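Local coordinates for glyoxalase family protein (Enterococcus faecalis, PDB 2P25), which is of unassigned function but belongs to the glyoxalase/bleomycin resistance protein/dioxygenase superfamily, whose members are built from paired beta-alpha-beta-beta-beta modules, at residues 27-33 and 45-49; 41-45 and 56-61; 78-84 and 122-126; 84-88 and 109-113. All coordinates share one frame; numbering follows the deposited sequence.

Contact 1 of 4, residues 27-33 and 45-49; sequences LGFEVLR and LDLKL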
# COMPACT_ATOMS: atom_id res chain seq x y z
N LEU A 27 4.59 13.30 -10.06
CA LEU A 27 5.38 12.54 -9.10
C LEU A 27 6.67 11.97 -9.71
O LEU A 27 7.58 11.56 -8.98
CB LEU A 27 4.55 11.41 -8.47
CG LEU A 27 3.90 11.79 -7.12
CD1 LEU A 27 3.41 13.23 -7.06
CD2 LEU A 27 2.87 10.83 -6.67
N GLY A 28 6.73 11.94 -11.04
CA GLY A 28 7.95 11.57 -11.75
C GLY A 28 8.21 10.08 -11.86
O GLY A 28 9.36 9.66 -12.09
N PHE A 29 7.18 9.27 -11.71
CA PHE A 29 7.31 7.85 -11.99
C PHE A 29 7.49 7.71 -13.50
O PHE A 29 7.02 8.56 -14.27
CB PHE A 29 6.08 7.10 -11.49
CG PHE A 29 6.11 6.82 -10.04
CD1 PHE A 29 6.68 5.63 -9.56
CD2 PHE A 29 5.57 7.73 -9.13
CE1 PHE A 29 6.70 5.34 -8.20
CE2 PHE A 29 5.58 7.45 -7.75
CZ PHE A 29 6.16 6.26 -7.29
N GLU A 30 8.26 6.70 -13.89
CA GLU A 30 8.41 6.39 -15.30
C GLU A 30 7.56 5.18 -15.64
O GLU A 30 7.38 4.29 -14.81
CB GLU A 30 9.88 6.11 -15.62
CG GLU A 30 10.74 7.40 -15.59
CD GLU A 30 12.23 7.12 -15.65
OE1 GLU A 30 12.62 5.97 -16.01
OE2 GLU A 30 13.02 8.06 -15.36
N VAL A 31 7.07 5.12 -16.88
CA VAL A 31 6.33 3.92 -17.29
C VAL A 31 7.29 2.73 -17.48
O VAL A 31 8.30 2.83 -18.20
CB VAL A 31 5.54 4.16 -18.60
CG1 VAL A 31 4.92 2.86 -19.08
CG2 VAL A 31 4.47 5.24 -18.39
N LEU A 32 6.98 1.63 -16.81
CA LEU A 32 7.66 0.36 -17.02
C LEU A 32 6.92 -0.47 -18.06
O LEU A 32 7.52 -0.98 -18.99
CB LEU A 32 7.73 -0.42 -15.70
CG LEU A 32 8.51 -1.72 -15.69
CD1 LEU A 32 9.96 -1.43 -16.05
CD2 LEU A 32 8.40 -2.31 -14.29
N ARG A 33 5.61 -0.62 -17.87
CA ARG A 33 4.77 -1.30 -18.85
C ARG A 33 3.35 -0.76 -18.82
O ARG A 33 2.90 -0.25 -17.81
CB ARG A 33 4.86 -2.84 -18.72
CG ARG A 33 4.22 -3.46 -17.53
CD ARG A 33 4.49 -4.99 -17.52
NE ARG A 33 5.91 -5.29 -17.33
CZ ARG A 33 6.54 -5.22 -16.15
NH1 ARG A 33 7.84 -5.51 -16.08
NH2 ARG A 33 5.89 -4.87 -15.05
N LEU A 45 -1.13 -0.38 -15.60
CA LEU A 45 0.01 0.51 -15.81
C LEU A 45 1.02 0.27 -14.69
O LEU A 45 0.68 0.50 -13.51
CB LEU A 45 -0.51 1.96 -15.82
CG LEU A 45 0.46 3.12 -16.02
CD1 LEU A 45 1.18 3.02 -17.40
CD2 LEU A 45 -0.22 4.46 -15.82
N ASP A 46 2.19 -0.27 -15.04
CA ASP A 46 3.29 -0.46 -14.07
C ASP A 46 4.30 0.68 -14.17
O ASP A 46 4.80 0.99 -15.24
CB ASP A 46 4.03 -1.79 -14.27
CG ASP A 46 3.14 -3.01 -14.00
OD1 ASP A 46 2.51 -3.06 -12.94
OD2 ASP A 46 3.12 -3.94 -14.83
N LEU A 47 4.60 1.28 -13.02
CA LEU A 47 5.44 2.49 -12.96
C LEU A 47 6.62 2.24 -12.05
O LEU A 47 6.53 1.48 -11.09
CB LEU A 47 4.63 3.66 -12.40
CG LEU A 47 3.35 4.08 -13.12
CD1 LEU A 47 2.68 5.27 -12.48
CD2 LEU A 47 3.63 4.37 -14.61
N LYS A 48 7.73 2.91 -12.34
CA LYS A 48 8.94 2.67 -11.60
C LYS A 48 9.49 4.03 -11.22
O LYS A 48 9.60 4.91 -12.08
CB LYS A 48 9.96 1.97 -12.51
CG LYS A 48 11.13 1.29 -11.80
CD LYS A 48 10.82 -0.20 -11.56
CE LYS A 48 12.03 -0.92 -10.99
NZ LYS A 48 12.23 -0.54 -9.56
N LEU A 49 9.82 4.21 -9.94
CA LEU A 49 10.78 5.27 -9.57
C LEU A 49 11.85 4.73 -8.64
O LEU A 49 11.56 4.29 -7.52
CB LEU A 49 10.09 6.50 -8.96
CG LEU A 49 11.02 7.69 -8.64
CD1 LEU A 49 11.66 8.30 -9.90
CD2 LEU A 49 10.28 8.76 -7.88
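E30 and K48 bond to each other twice through their backbones, E30 N to K48 O and K48 N to E30 O, as an antiparallel hydrogen-bonded pair in the hairpin of strands 30-37 and 42-49. V31 and L47 follow as a non-hydrogen-bonded pair, and then the register slips by one. L32 N and R33 N both donate to D46 O, at 2.8 and 3.2 Å, which makes a classic beta bulge; D46 N returns a bond to R33 O.

The charged interaction lies at this bulge. R33 NH2 gives a nearly straight hydrogen bond of 2.9 Å to D46 OD2, which is also a salt bridge. The oxygen sits at the edge of the guanidinium, in its plane, whereas the nitrogen comes from above the carboxylate, the two planes being 70° apart. R33 CG stands between the backbone N and the carbonyl carbon (chi1 71°), and the chain folds back at chi3, bringing the guanidinium over D46. K44 NZ is a second partner of D46 OD2.

Apolar contacts run from F29 and L49 to the V31 and L47 pair. L49 CB lies over one face of the F29 ring, a CH-pi contact 4.0 Å from the centroid, and the two side chains cross at about a right angle. F29 CB meets L47 CB at 3.8 Å. On the V31 and L47 face, V31 CG2 touches L47 CD2 at 4.0 Å. F3 of the second subunit packs on F29.

R33 and K44 at OD2 probably offset the charge of buried D46, while the nearby E55 carboxylate would work the other way; the bulge takes up the extra residue by letting D46 O accept from two successive N-H groups.

Contact 2 of 4, residues 41-45 and 56-61; sequences NDIKL and IFISDQ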
# COMPACT_ATOMS: atom_id res chain seq x y z
N ASN A 41 -12.35 -5.03 -17.22
CA ASN A 41 -11.81 -4.57 -18.46
C ASN A 41 -11.13 -3.28 -18.00
O ASN A 41 -11.78 -2.30 -17.56
CB ASN A 41 -12.91 -4.28 -19.46
CG ASN A 41 -13.91 -3.24 -18.96
OD1 ASN A 41 -14.21 -3.14 -17.77
ND2 ASN A 41 -14.42 -2.44 -19.89
N ASP A 42 -9.82 -3.29 -18.04
CA ASP A 42 -9.09 -2.21 -17.42
C ASP A 42 -7.82 -1.98 -18.19
O ASP A 42 -7.60 -2.59 -19.25
CB ASP A 42 -8.84 -2.50 -15.91
CG ASP A 42 -8.05 -3.79 -15.66
OD1 ASP A 42 -7.43 -4.34 -16.60
OD2 ASP A 42 -8.03 -4.26 -14.50
N ILE A 43 -7.03 -1.06 -17.68
CA ILE A 43 -5.67 -0.84 -18.13
C ILE A 43 -4.78 -1.11 -16.92
O ILE A 43 -5.09 -0.66 -15.82
CB ILE A 43 -5.46 0.61 -18.64
CG1 ILE A 43 -6.34 0.88 -19.86
CG2 ILE A 43 -3.97 0.85 -18.98
CD1 ILE A 43 -6.35 2.30 -20.31
N LYS A 44 -3.70 -1.88 -17.14
CA LYS A 44 -2.71 -2.14 -16.10
C LYS A 44 -1.44 -1.36 -16.43
O LYS A 44 -0.78 -1.63 -17.43
CB LYS A 44 -2.41 -3.64 -15.98
CG LYS A 44 -1.63 -4.03 -14.74
CD LYS A 44 -1.51 -5.57 -14.63
CE LYS A 44 -0.59 -5.94 -13.48
NZ LYS A 44 0.81 -5.51 -13.76
N LEU A 45 -1.13 -0.38 -15.60
CA LEU A 45 0.01 0.51 -15.81
C LEU A 45 1.02 0.27 -14.69
O LEU A 45 0.68 0.50 -13.51
CB LEU A 45 -0.51 1.96 -15.82
CG LEU A 45 0.46 3.12 -16.02
CD1 LEU A 45 1.18 3.02 -17.40
CD2 LEU A 45 -0.22 4.46 -15.82
N ILE A 56 -0.77 0.20 -11.26
CA ILE A 56 -2.04 0.92 -11.23
C ILE A 56 -3.02 0.25 -12.16
O ILE A 56 -2.71 0.05 -13.34
CB ILE A 56 -1.87 2.41 -11.59
CG1 ILE A 56 -0.71 3.02 -10.79
CG2 ILE A 56 -3.20 3.15 -11.38
CD1 ILE A 56 -0.53 4.49 -10.97
N PHE A 57 -4.18 -0.12 -11.63
CA PHE A 57 -5.27 -0.69 -12.41
C PHE A 57 -6.27 0.44 -12.64
O PHE A 57 -6.71 1.04 -11.68
CB PHE A 57 -5.94 -1.84 -11.62
CG PHE A 57 -5.04 -3.03 -11.43
CD1 PHE A 57 -5.11 -4.12 -12.29
CD2 PHE A 57 -4.12 -3.04 -10.39
CE1 PHE A 57 -4.25 -5.22 -12.11
CE2 PHE A 57 -3.26 -4.12 -10.21
CZ PHE A 57 -3.33 -5.21 -11.06
N ILE A 58 -6.59 0.72 -13.90
CA ILE A 58 -7.41 1.88 -14.23
C ILE A 58 -8.73 1.41 -14.83
O ILE A 58 -8.75 0.73 -15.84
CB ILE A 58 -6.69 2.82 -15.25
CG1 ILE A 58 -5.28 3.20 -14.74
CG2 ILE A 58 -7.50 4.10 -15.52
CD1 ILE A 58 -4.39 3.78 -15.79
N SER A 59 -9.84 1.82 -14.23
CA SER A 59 -11.17 1.36 -14.66
C SER A 59 -12.25 2.28 -14.10
O SER A 59 -12.18 2.71 -12.95
CB SER A 59 -11.42 -0.07 -14.18
OG SER A 59 -12.71 -0.54 -14.55
N ASP A 60 -13.29 2.51 -14.89
CA ASP A 60 -14.43 3.26 -14.37
C ASP A 60 -15.37 2.39 -13.54
O ASP A 60 -16.40 2.85 -13.09
CB ASP A 60 -15.18 3.98 -15.50
CG ASP A 60 -15.84 3.03 -16.46
OD1 ASP A 60 -15.65 1.80 -16.33
OD2 ASP A 60 -16.56 3.51 -17.37
N GLN A 61 -15.00 1.13 -13.30
CA GLN A 61 -15.87 0.23 -12.55
C GLN A 61 -15.73 0.34 -11.03
O GLN A 61 -16.62 -0.10 -10.26
CB GLN A 61 -15.67 -1.21 -13.01
CG GLN A 61 -16.14 -1.40 -14.46
CD GLN A 61 -17.66 -1.23 -14.61
OE1 GLN A 61 -18.15 -0.19 -15.07
NE2 GLN A 61 -18.40 -2.24 -14.17
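I43 with I58 and L45 with I56 form antiparallel hydrogen-bonded pairs, two backbone bonds in each, with K44 and F57 as the non-hydrogen-bonded pair between them and the strand axes 4.6 Å apart at 160°. L45 N to I56 O is almost perfectly straight, 2.8 Å long. On the K44 and F57 face, the lysine runs alongside the ring in the same direction: CG lies over one ring face, and CE reaches CZ at 3.7 Å. The lysine chain stays extended as far as CE and bends only at chi4, delivering NZ to D46 and E55. At the edge of the same ring, near its plane, D42 OD2 stands 3.7 Å from F57 CD1; R37 takes this carboxylate in a salt bridge. The reverse face carries aliphatic side chains, with I43 CB 4.2 Å from I58 CB and L45 CD2 4.2 Å from I58 CD1. Past the strand, S59 OG accepts from Q61 N at 3.1 Å, an ST turn. Helix 16-26 covers the isoleucine and leucine face, with Y16 on I43, K20 on L45, and T19 and Y23 on I56. Strands 30-37 and 6-13 flank the hairpin, and R75 of the second subunit makes a cation-pi contact with F57.

Contact 3 of 4, residues 78-84 and 122-126; sequences AFKVEHI and LELHE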
# COMPACT_ATOMS: atom_id res chain seq x y z
N ALA A 78 3.09 6.11 2.41
CA ALA A 78 3.86 7.25 2.93
C ALA A 78 5.22 7.29 2.29
O ALA A 78 5.89 6.26 2.20
CB ALA A 78 4.02 7.10 4.44
N PHE A 79 5.65 8.51 1.92
CA PHE A 79 6.97 8.72 1.34
C PHE A 79 7.91 9.36 2.38
O PHE A 79 7.52 10.28 3.08
CB PHE A 79 6.84 9.66 0.13
CG PHE A 79 6.04 9.09 -1.00
CD1 PHE A 79 6.61 8.19 -1.90
CD2 PHE A 79 4.70 9.45 -1.19
CE1 PHE A 79 5.85 7.64 -2.95
CE2 PHE A 79 3.96 8.93 -2.24
CZ PHE A 79 4.54 8.02 -3.13
N LYS A 80 9.15 8.87 2.46
CA LYS A 80 10.15 9.50 3.32
C LYS A 80 10.76 10.67 2.55
O LYS A 80 11.14 10.52 1.37
CB LYS A 80 11.27 8.53 3.73
CG LYS A 80 12.12 9.10 4.90
CD LYS A 80 13.21 8.16 5.38
CE LYS A 80 14.12 8.90 6.34
NZ LYS A 80 14.29 10.33 5.88
N VAL A 81 10.79 11.83 3.19
CA VAL A 81 11.42 13.03 2.60
C VAL A 81 12.51 13.57 3.51
O VAL A 81 12.50 13.37 4.73
CB VAL A 81 10.38 14.15 2.25
CG1 VAL A 81 9.31 13.62 1.23
CG2 VAL A 81 9.68 14.66 3.49
N GLU A 82 13.46 14.27 2.90
CA GLU A 82 14.56 14.85 3.65
C GLU A 82 14.15 16.18 4.26
O GLU A 82 14.37 16.42 5.45
CB GLU A 82 15.77 15.04 2.73
CG GLU A 82 16.17 13.76 1.98
CD GLU A 82 17.45 13.89 1.13
OE1 GLU A 82 18.10 14.98 1.08
OE2 GLU A 82 17.79 12.86 0.48
N HIS A 83 13.58 17.06 3.45
CA HIS A 83 13.11 18.34 3.95
C HIS A 83 11.74 18.58 3.36
O HIS A 83 11.57 18.80 2.15
CB HIS A 83 14.11 19.47 3.65
CG HIS A 83 14.05 20.58 4.66
ND1 HIS A 83 13.48 21.81 4.39
CD2 HIS A 83 14.46 20.63 5.95
CE1 HIS A 83 13.55 22.57 5.47
NE2 HIS A 83 14.15 21.88 6.42
N ILE A 84 10.75 18.47 4.24
CA ILE A 84 9.34 18.41 3.83
C ILE A 84 8.81 19.69 3.14
O ILE A 84 8.03 19.60 2.20
CB ILE A 84 8.45 17.99 5.01
CG1 ILE A 84 7.08 17.51 4.52
CG2 ILE A 84 8.37 19.11 6.07
CD1 ILE A 84 6.37 16.67 5.57
N LEU A 122 -1.83 10.17 0.48
CA LEU A 122 -0.42 9.92 0.29
C LEU A 122 0.29 10.79 1.31
O LEU A 122 0.08 12.01 1.35
CB LEU A 122 0.00 10.26 -1.14
CG LEU A 122 -0.70 9.41 -2.21
CD1 LEU A 122 -0.40 9.96 -3.62
CD2 LEU A 122 -0.18 7.95 -2.08
N GLU A 123 1.10 10.17 2.15
CA GLU A 123 1.75 10.91 3.22
C GLU A 123 3.19 11.30 2.86
O GLU A 123 3.89 10.54 2.21
CB GLU A 123 1.73 10.06 4.47
CG GLU A 123 2.16 10.74 5.75
CD GLU A 123 2.31 9.73 6.87
OE1 GLU A 123 1.30 9.12 7.26
OE2 GLU A 123 3.43 9.49 7.34
N LEU A 124 3.61 12.47 3.34
CA LEU A 124 5.03 12.85 3.38
C LEU A 124 5.47 12.82 4.83
O LEU A 124 4.77 13.35 5.71
CB LEU A 124 5.20 14.28 2.83
CG LEU A 124 4.76 14.59 1.40
CD1 LEU A 124 4.97 16.09 1.08
CD2 LEU A 124 5.51 13.72 0.41
N HIS A 125 6.61 12.18 5.09
CA HIS A 125 7.09 12.03 6.44
C HIS A 125 8.61 12.19 6.48
O HIS A 125 9.31 11.56 5.70
CB HIS A 125 6.71 10.62 6.93
CG HIS A 125 6.73 10.45 8.41
ND1 HIS A 125 7.89 10.55 9.16
CD2 HIS A 125 5.74 10.14 9.29
CE1 HIS A 125 7.61 10.33 10.43
NE2 HIS A 125 6.31 10.08 10.54
N GLU A 126 9.10 13.03 7.39
CA GLU A 126 10.55 13.18 7.56
C GLU A 126 11.17 12.01 8.34
O GLU A 126 10.45 11.17 8.91
CB GLU A 126 10.86 14.51 8.22
CG GLU A 126 10.72 15.67 7.23
CD GLU A 126 11.37 16.98 7.71
OE1 GLU A 126 11.77 17.09 8.89
OE2 GLU A 126 11.47 17.90 6.87
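E126 OE2 accepts I84 N at 2.8 Å through its anti lone pair, so the C-terminal residue takes hold of the first turn of helix 84-93, just after the N-cap H83. The helix amino end would probably favour the negative charge there. Within the terminal segment, H125 ND1 gives a 2.6 Å bond to E126 O, the carbonyl oxygen lying in the ring plane; D104 takes NE2. Three backbone bonds zip the parallel strands: F79 N to E123 O (2.7 Å), H125 N to F79 O, and V81 N to H125 O. The last comes from above the carbonyl plane.

Packing spreads from this frame. I84 CG1 is anti to the backbone N (chi1 -162°), which sends CD1 over L124 CB at 3.8 Å, while V81 CG1 meets L124 CD2 at 3.9 Å. On the A78 and E123 face, A78 CB rests on E123 CB at 3.7 Å; E123 OE2 is hydrogen-bonded to H8 NE2 of the second subunit. F79 has F3 of that subunit edge-to-face, and A78 pairs with one of its strands, carrying the sheet across the interface. Parallel strands 73-80 and 121-125, with helix 84-93 on the F79 and L124 face, belong to the beta-alpha-beta-beta-beta module of the glyoxalase fold.

Contact 4 of 4, residues 84-88 and 109-113; sequences IEEVI and KKMTF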
# COMPACT_ATOMS: atom_id res chain seq x y z
N ILE A 84 10.75 18.47 4.24
CA ILE A 84 9.34 18.41 3.83
C ILE A 84 8.81 19.69 3.14
O ILE A 84 8.03 19.60 2.20
CB ILE A 84 8.45 17.99 5.01
CG1 ILE A 84 7.08 17.51 4.52
CG2 ILE A 84 8.37 19.11 6.07
CD1 ILE A 84 6.37 16.67 5.57
N GLU A 85 9.30 20.85 3.56
CA GLU A 85 8.83 22.13 3.01
C GLU A 85 9.05 22.23 1.51
O GLU A 85 8.17 22.72 0.79
CB GLU A 85 9.52 23.30 3.76
CG GLU A 85 9.00 23.43 5.21
CD GLU A 85 9.78 22.60 6.24
OE1 GLU A 85 10.73 21.88 5.88
OE2 GLU A 85 9.42 22.67 7.44
N GLU A 86 10.21 21.75 1.04
CA GLU A 86 10.49 21.81 -0.40
C GLU A 86 9.60 20.88 -1.21
O GLU A 86 9.20 21.21 -2.33
CB GLU A 86 11.96 21.57 -0.73
CG GLU A 86 12.49 20.17 -0.51
CD GLU A 86 13.92 20.01 -0.99
OE1 GLU A 86 14.54 21.04 -1.33
OE2 GLU A 86 14.44 18.87 -1.00
N VAL A 87 9.29 19.71 -0.63
CA VAL A 87 8.41 18.76 -1.32
C VAL A 87 6.99 19.33 -1.39
O VAL A 87 6.32 19.28 -2.44
CB VAL A 87 8.48 17.34 -0.70
CG1 VAL A 87 7.68 16.36 -1.57
CG2 VAL A 87 9.95 16.88 -0.60
N ILE A 88 6.52 19.89 -0.28
CA ILE A 88 5.23 20.59 -0.27
C ILE A 88 5.19 21.69 -1.33
O ILE A 88 4.23 21.80 -2.11
CB ILE A 88 4.90 21.11 1.14
CG1 ILE A 88 4.55 19.95 2.07
CG2 ILE A 88 3.75 22.13 1.11
CD1 ILE A 88 4.60 20.34 3.55
N LYS A 109 8.41 13.93 14.36
CA LYS A 109 8.87 14.31 13.01
C LYS A 109 7.76 14.91 12.18
O LYS A 109 6.58 14.57 12.35
CB LYS A 109 9.54 13.14 12.28
CG LYS A 109 10.91 12.81 12.92
CD LYS A 109 11.63 11.72 12.17
CE LYS A 109 12.96 11.41 12.87
NZ LYS A 109 13.44 10.02 12.55
N LYS A 110 8.13 15.82 11.27
CA LYS A 110 7.16 16.52 10.42
C LYS A 110 6.50 15.60 9.41
O LYS A 110 7.15 14.74 8.84
CB LYS A 110 7.84 17.65 9.65
CG LYS A 110 8.21 18.83 10.51
CD LYS A 110 9.13 19.76 9.73
CE LYS A 110 9.61 20.90 10.58
NZ LYS A 110 10.54 21.76 9.80
N MSE A 111 5.22 15.85 9.16
CA MSE A 111 4.44 15.04 8.22
C MSE A 111 3.26 15.84 7.71
O MSE A 111 2.83 16.82 8.33
CB MSE A 111 3.92 13.76 8.89
CG MSE A 111 3.10 14.06 10.10
SE MSE A 111 2.32 12.46 10.87
CE MSE A 111 0.87 12.20 9.56
N THR A 112 2.77 15.45 6.54
CA THR A 112 1.50 15.96 6.04
C THR A 112 0.98 14.95 4.99
O THR A 112 1.65 13.94 4.70
CB THR A 112 1.63 17.37 5.42
OG1 THR A 112 0.29 17.88 5.16
CG2 THR A 112 2.44 17.32 4.10
N PHE A 113 -0.19 15.24 4.44
CA PHE A 113 -0.83 14.42 3.42
C PHE A 113 -1.19 15.24 2.20
O PHE A 113 -1.52 16.43 2.30
CB PHE A 113 -2.14 13.80 3.93
CG PHE A 113 -1.96 12.62 4.84
CD1 PHE A 113 -1.94 11.32 4.32
CD2 PHE A 113 -1.81 12.81 6.21
CE1 PHE A 113 -1.79 10.22 5.18
CE2 PHE A 113 -1.66 11.71 7.09
CZ PHE A 113 -1.63 10.43 6.58
O HOH W 1 11.89 20.52 7.74
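K110 NZ and E85 OE2 form a salt bridge of 2.8 Å, the ammonium using the syn lone pair of the carboxylate. The two side chains cross at about a right angle: K110 is extended through its whole length, whereas E85 bends at chi2 (89°) to bring its carboxylate round to the lysine. A water completes a small ring, donating to E85 OE1 at 2.6 Å and accepting from K110 NZ at 2.8 Å. Both carboxylate oxygens are thereby linked to the one ammonium group, OE2 directly and OE1 through water, which limits rotation of the carboxylate.

In the glyoxalase-type module the helix after the first strand packs against one face of the sheet, and this contact joins the start of helix 84-93 to strand 110-115. Their short axes are 9.8 Å apart and nearly aligned, at 18°; at this distance side chains of the helix span the gap, one of them reaching the strand backbone.

Next to the ion pair the contact becomes apolar. I84 CG2 rests against the aliphatic part of K110, 3.8 Å from CD, as the two side chains slant across each other. The far branch of the isoleucine runs over the strand backbone, with CD1 3.7 Å from M111 CA; M111 is a selenomethionine whose own side chain starts away from the helix. One turn on, I88 and T112 meet tip to tip, I88 CD1 lying 3.8 Å from T112 CG2. The threonine methyl stands between the backbone N and the carbonyl carbon, while OG1, anti to the N (chi1 -170°), bonds to the carbonyl of E99. L101 packs on I84 and E85.

Contacts 1 and 2 join neighbouring strand pairs of one sheet, contact 1 at its 30-37 edge and contact 2 further in: both use strand 42-49 and share L45, and L47 CD1 touches I56 CD1 at 3.6 Å. Contact 3 lies within the other sheet and contact 4 packs a helix on it; they share I84, with centres 6 Å apart. Contacts 2 and 4 lie on opposite sides of the chain's centre, about 30 Å apart between centres. Contacts 2 and 3 are largely buried, with regular antiparallel and parallel ladders respectively. Contact 1 is partly buried, its ladder broken by a bulge beside an ion pair. Contact 4, also partly buried, has no ladder; helix side chains pack on the strand, backbone included, beside a water-bridged ion pair.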